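Side-chain contact in dihydrodipicolinate synthase (PDB 3B4U), which probably condenses pyruvate with aspartate semialdehyde in lysine biosynthesis: residues Phe119-Phe122 / Ser123-Ser127. Numbering follows the deposited sequence.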
loop_
_atom_site.group_PDB
_atom_site.type_symbol
_atom_site.label_atom_id
_atom_site.label_comp_id
_atom_site.label_asym_id
_atom_site.label_seq_id
_atom_site.Cartn_x
_atom_site.Cartn_y
_atom_site.Cartn_z
ATOM N N PHE B 119 0.612 15.961 6.152
ATOM C CA PHE B 119 -0.127 17.173 5.837
ATOM C C PHE B 119 0.075 17.534 4.367
ATOM O O PHE B 119 -0.861 17.845 3.654
ATOM C CB PHE B 119 0.316 18.353 6.735
ATOM C CG PHE B 119 -0.419 19.612 6.419
ATOM C CD1 PHE B 119 -1.680 19.834 6.921
ATOM C CD2 PHE B 119 0.113 20.519 5.520
ATOM C CE1 PHE B 119 -2.388 20.958 6.569
ATOM C CE2 PHE B 119 -0.596 21.635 5.146
ATOM C CZ PHE B 119 -1.849 21.844 5.661
ATOM N N ALA B 120 1.333 17.505 3.929
ATOM C CA ALA B 120 1.651 17.822 2.557
ATOM C C ALA B 120 0.993 16.861 1.585
ATOM O O ALA B 120 0.557 17.259 0.512
ATOM C CB ALA B 120 3.168 17.831 2.367
ATOM N N TRP B 121 0.912 15.583 1.942
ATOM C CA TRP B 121 0.303 14.597 1.052
ATOM C C TRP B 121 -1.202 14.876 0.902
ATOM O O TRP B 121 -1.722 14.950 -0.205
ATOM C CB TRP B 121 0.487 13.182 1.607
ATOM C CG TRP B 121 0.053 12.109 0.660
ATOM C CD1 TRP B 121 0.814 11.550 -0.313
ATOM C CD2 TRP B 121 -1.212 11.455 0.616
ATOM N NE1 TRP B 121 0.095 10.580 -0.959
ATOM C CE2 TRP B 121 -1.156 10.511 -0.422
ATOM C CE3 TRP B 121 -2.383 11.566 1.350
ATOM C CZ2 TRP B 121 -2.216 9.642 -0.708
ATOM C CZ3 TRP B 121 -3.441 10.713 1.070
ATOM C CH2 TRP B 121 -3.340 9.765 0.040
ATOM N N PHE B 122 -1.901 15.020 2.034
ATOM C CA PHE B 122 -3.320 15.312 1.962
ATOM C C PHE B 122 -3.573 16.617 1.207
ATOM O O PHE B 122 -4.465 16.694 0.379
ATOM C CB PHE B 122 -3.935 15.363 3.364
ATOM C CG PHE B 122 -4.173 14.024 4.009
ATOM C CD1 PHE B 122 -5.156 13.169 3.530
ATOM C CD2 PHE B 122 -3.404 13.615 5.076
ATOM C CE1 PHE B 122 -5.377 11.936 4.109
ATOM C CE2 PHE B 122 -3.627 12.391 5.663
ATOM C CZ PHE B 122 -4.612 11.561 5.188
ATOM N N SER B 123 -2.788 17.644 1.507
ATOM C CA SER B 123 -2.949 18.904 0.787
ATOM C C SER B 123 -2.810 18.737 -0.717
ATOM O O SER B 123 -3.592 19.286 -1.490
ATOM C CB SER B 123 -1.919 19.917 1.258
ATOM O OG SER B 123 -2.108 21.145 0.570
ATOM N N ALA B 124 -1.816 17.963 -1.148
ATOM C CA ALA B 124 -1.604 17.740 -2.580
ATOM C C ALA B 124 -2.751 16.959 -3.204
ATOM O O ALA B 124 -3.170 17.254 -4.318
ATOM C CB ALA B 124 -0.286 17.024 -2.803
ATOM N N VAL B 125 -3.283 15.983 -2.480
ATOM C CA VAL B 125 -4.454 15.240 -2.968
ATOM C C VAL B 125 -5.639 16.191 -3.146
ATOM O O VAL B 125 -6.281 16.173 -4.193
ATOM C CB VAL B 125 -4.821 14.075 -2.012
ATOM C CG1 VAL B 125 -6.161 13.441 -2.401
ATOM C CG2 VAL B 125 -3.717 13.028 -2.041
ATOM N N PHE B 126 -5.904 17.026 -2.168
ATOM C CA PHE B 126 -7.042 17.935 -2.232
ATOM C C PHE B 126 -6.886 18.937 -3.374
ATOM O O PHE B 126 -7.858 19.203 -4.094
ATOM C CB PHE B 126 -7.253 18.647 -0.897
ATOM C CG PHE B 126 -7.460 17.727 0.277
ATOM C CD1 PHE B 126 -7.930 16.411 0.133
ATOM C CD2 PHE B 126 -7.134 18.161 1.535
ATOM C CE1 PHE B 126 -8.047 15.580 1.213
ATOM C CE2 PHE B 126 -7.256 17.341 2.622
ATOM C CZ PHE B 126 -7.730 16.046 2.453
ATOM N N SER B 127 -5.679 19.469 -3.553
ATOM C CA SER B 127 -5.411 20.389 -4.662
ATOM C C SER B 127 -5.656 19.721 -5.994
ATOM O O SER B 127 -6.196 20.345 -6.921
ATOM C CB SER B 127 -3.969 20.891 -4.595
ATOM O OG SER B 127 -3.698 21.760 -5.687
#
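Val125 sets its CG2 methyl squarely over one face of the Trp121 indole, 3.7 Å from the centroid of the six-membered ring and only 2° off the ring normal, a CH-pi contact. The methyl is about equally far from all six atoms of that ring. Two torsions bring the partners together one turn apart: the indole swings beside its own carbonyl carbon (chi1 -172°), while CG2 of Val125 lies beside its backbone N. A beta-branched residue suits this place, holding CG2 over the indole with CG1 on the carbonyl-carbon side of the same CB. At the indole edge, in plane, sits CD1 of Phe122; in turn CE3 of Trp121 lies over one face of the Phe122 ring, toward its rim.

The Phe126 ring covers the carbonyl of Phe122, whose O stands 3.1 Å above the ring plane, offset toward the rim. That same oxygen accepts the Phe126 N-H at 2.9 Å, nearly straight at 165°. The two benzyl groups run alongside each other in the same direction, with CB of Phe122 3.9 Å from CE2 of Phe126. Ser123 N likewise bonds Phe119 O at 2.9 Å; its small polar side chain suits a partly exposed position.

All this belongs to helix 115-129 of a beta-alpha-beta unit in the TIM barrel. Large aromatic rings suit its buried side: Phe122 and Phe126 face Leu104 of strand 101-104, and Phe126 meets Phe161 edge-to-face. Trp121 and Val125 pack on Ala87 of helix 84-96, which the small Ala124 lets come close, as Ala120 does Ala268 of the second subunit.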